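Local coordinates for protein FACT complex subunit SPT16 (Ashbya gossypii, PDB 6A8M) that is the N-terminal part of a subunit of FACT, a histone chaperone that probably reorganizes nucleosomes during transcription, DNA replication and DNA repair, at residues 335-340 with 387-392. Sequence-based numbering, arbitrary orientation.
Sequences VGATPK and RKVENG
The Ala337 carbonyl receives Val389 N in its plane, at 2.8 Å from Ala337 O. Val389 CG2 packs beside the same oxygen, 3.5 Å from Ala337 O. At the Val389 carbonyl the donor is Gly336 N, tilted 23° from the plane. This Gly336 N to Val389 O bond is also 2.8 Å long and almost straight (175°). Val335 CG1 rests 3.8 Å from Val389 O. The Pro339 ring meets Arg387 through its CD–CG side: CD lies 3.2 Å from Arg387 O, and CG lies 4.2 Å from Arg387 CB. Phe378 and Asn384 also touch this ring. Arg387 O is buried without a hydrogen-bond partner, but Thr338 CA brings a C-H to it at 3.3 Å. The Arg387 chain bends at chi2 and chi3, and its guanidinium leaves the contact. There NH1 bonds Ser171 OG, on helix 167-174. Thr338 is the N-cap of helix 339-353. Its side chain caps a backbone N further on, and Gln341 OE1 accepts from Thr338 N, consistent with a capping box. The contact thus ties the start of this helix to the loop before strand 394-405, in the peptidase M24-like domain. Gly336 has positive phi (94°), and Gly336 and Ala337 together bond Val389. Although neither segment is a regular strand, this pattern is that of a G1 beta bulge between antiparallel chains.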
ATOM      1  N   VAL A 335      20.691   0.834  -1.093  1.00 23.91           N
ATOM      2  CA  VAL A 335      20.505   1.739   0.037  1.00 21.80           C
ATOM      3  C   VAL A 335      21.131   3.083  -0.283  1.00 22.21           C
ATOM      4  O   VAL A 335      22.289   3.169  -0.710  1.00 23.96           O
ATOM      5  CB  VAL A 335      21.109   1.134   1.317  1.00 20.67           C
ATOM      6  CG1 VAL A 335      21.054   2.136   2.458  1.00 19.68           C
ATOM      7  CG2 VAL A 335      20.395  -0.146   1.684  1.00 19.46           C
ATOM      8  N   GLY A 336      20.372   4.149  -0.070  1.00 21.82           N
ATOM      9  CA  GLY A 336      20.814   5.478  -0.420  1.00 23.92           C
ATOM     10  C   GLY A 336      20.375   5.946  -1.794  1.00 23.32           C
ATOM     11  O   GLY A 336      20.440   7.149  -2.075  1.00 22.64           O
ATOM     12  N   ALA A 337      19.943   5.035  -2.661  1.00 20.32           N
ATOM     13  CA  ALA A 337      19.551   5.439  -4.009  1.00 20.72           C
ATOM     14  C   ALA A 337      18.261   6.249  -3.973  1.00 17.84           C
ATOM     15  O   ALA A 337      17.368   6.001  -3.153  1.00 17.00           O
ATOM     16  CB  ALA A 337      19.367   4.215  -4.909  1.00 19.95           C
ATOM     17  N   THR A 338      18.170   7.256  -4.889  1.00 16.72           N
ATOM     18  CA  THR A 338      16.937   8.014  -5.052  1.00 16.17           C
ATOM     19  C   THR A 338      16.023   7.336  -6.060  1.00 16.00           C
ATOM     20  O   THR A 338      16.474   6.555  -6.900  1.00 15.39           O
ATOM     21  CB  THR A 338      17.238   9.440  -5.532  1.00 17.01           C
ATOM     22  OG1 THR A 338      17.880   9.390  -6.810  1.00 19.05           O
ATOM     23  CG2 THR A 338      18.169  10.194  -4.571  1.00 19.31           C
ATOM     24  N   PRO A 339      14.716   7.599  -5.985  1.00 15.19           N
ATOM     25  CA  PRO A 339      13.818   7.170  -7.070  1.00 15.33           C
ATOM     26  C   PRO A 339      14.328   7.539  -8.454  1.00 14.59           C
ATOM     27  O   PRO A 339      14.255   6.729  -9.391  1.00 16.34           O
ATOM     28  CB  PRO A 339      12.519   7.923  -6.734  1.00 13.66           C
ATOM     29  CG  PRO A 339      12.574   8.051  -5.192  1.00 13.65           C
ATOM     30  CD  PRO A 339      14.007   8.274  -4.882  1.00 14.48           C
ATOM     31  N   LYS A 340      14.856   8.759  -8.587  1.00 15.42           N
ATOM     32  CA  LYS A 340      15.353   9.236  -9.870  1.00 16.07           C
ATOM     33  C   LYS A 340      16.510   8.386 -10.377  1.00 16.44           C
ATOM     34  O   LYS A 340      16.558   8.045 -11.561  1.00 17.05           O
ATOM     35  CB  LYS A 340      15.785  10.690  -9.747  1.00 19.80           C
ATOM     36  CG  LYS A 340      16.343  11.281 -11.042  1.00 18.21           C
ATOM     37  CD  LYS A 340      16.669  12.739 -10.845  1.00 19.39           C
ATOM     38  CE  LYS A 340      17.384  13.316 -12.055  1.00 20.34           C
ATOM     39  NZ  LYS A 340      17.787  14.740 -11.839  1.00 25.65           N
ATOM     40  N   ARG A 387      13.862  11.379  -1.882  1.00 18.73           N
ATOM     41  CA  ARG A 387      13.754  10.217  -1.014  1.00 16.40           C
ATOM     42  C   ARG A 387      14.944   9.306  -1.280  1.00 18.46           C
ATOM     43  O   ARG A 387      15.595   9.386  -2.326  1.00 20.23           O
ATOM     44  CB  ARG A 387      12.444   9.441  -1.239  1.00 14.89           C
ATOM     45  CG  ARG A 387      11.210  10.299  -1.120  1.00 17.02           C
ATOM     46  CD  ARG A 387      11.004  10.788   0.296  1.00 19.33           C
ATOM     47  NE  ARG A 387      10.810   9.691   1.244  1.00 17.10           N
ATOM     48  CZ  ARG A 387       9.630   9.171   1.555  1.00 15.78           C
ATOM     49  NH1 ARG A 387       8.519   9.641   0.991  1.00 17.76           N
ATOM     50  NH2 ARG A 387       9.557   8.177   2.433  1.00 17.15           N
ATOM     51  N   LYS A 388      15.237   8.452  -0.301  1.00 19.40           N
ATOM     52  CA  LYS A 388      16.387   7.561  -0.351  1.00 19.09           C
ATOM     53  C   LYS A 388      15.946   6.176   0.088  1.00 18.64           C
ATOM     54  O   LYS A 388      15.215   6.046   1.070  1.00 18.46           O
ATOM     55  CB  LYS A 388      17.520   8.072   0.544  1.00 20.84           C
ATOM     56  CG  LYS A 388      18.249   9.275  -0.065  1.00 24.10           C
ATOM     57  CD  LYS A 388      19.467   9.701   0.731  1.00 26.91           C
ATOM     58  CE  LYS A 388      20.144  10.865   0.012  1.00 29.93           C
ATOM     59  NZ  LYS A 388      21.515  11.143   0.517  1.00 33.28           N
ATOM     60  N   VAL A 389      16.347   5.155  -0.672  1.00 18.27           N
ATOM     61  CA  VAL A 389      16.072   3.778  -0.288  1.00 16.66           C
ATOM     62  C   VAL A 389      16.777   3.468   1.019  1.00 14.91           C
ATOM     63  O   VAL A 389      17.937   3.841   1.228  1.00 15.82           O
ATOM     64  CB  VAL A 389      16.533   2.811  -1.389  1.00 16.42           C
ATOM     65  CG1 VAL A 389      16.418   1.374  -0.918  1.00 15.89           C
ATOM     66  CG2 VAL A 389      15.700   3.004  -2.656  1.00 15.40           C
ATOM     67  N   GLU A 390      16.077   2.778   1.914  1.00 15.29           N
ATOM     68  CA  GLU A 390      16.665   2.352   3.176  1.00 17.58           C
ATOM     69  C   GLU A 390      16.471   0.854   3.328  1.00 14.61           C
ATOM     70  O   GLU A 390      15.506   0.292   2.805  1.00 15.73           O
ATOM     71  CB  GLU A 390      16.017   3.039   4.382  1.00 21.57           C
ATOM     72  CG  GLU A 390      16.176   4.553   4.503  1.00 23.04           C
ATOM     73  CD  GLU A 390      15.235   5.115   5.569  1.00 23.46           C
ATOM     74  OE1 GLU A 390      15.662   5.223   6.740  1.00 26.47           O
ATOM     75  OE2 GLU A 390      14.047   5.385   5.255  1.00 22.25           O
ATOM     76  N   ASN A 391      17.384   0.218   4.058  1.00 17.03           N
ATOM     77  CA  ASN A 391      17.173  -1.166   4.474  1.00 16.17           C
ATOM     78  C   ASN A 391      15.835  -1.267   5.201  1.00 15.96           C
ATOM     79  O   ASN A 391      15.500  -0.419   6.036  1.00 17.03           O
ATOM     80  CB  ASN A 391      18.325  -1.629   5.373  1.00 17.41           C
ATOM     81  CG  ASN A 391      18.257  -3.111   5.706  1.00 19.70           C
ATOM     82  OD1 ASN A 391      17.584  -3.887   5.023  1.00 19.08           O
ATOM     83  ND2 ASN A 391      18.975  -3.514   6.756  1.00 19.73           N
ATOM     84  N   GLY A 392      15.058  -2.294   4.852  1.00 15.04           N
ATOM     85  CA  GLY A 392      13.730  -2.495   5.410  1.00 15.04           C
ATOM     86  C   GLY A 392      12.601  -1.926   4.590  1.00 16.15           C
ATOM     87  O   GLY A 392      11.416  -2.187   4.904  1.00 15.48           O
TER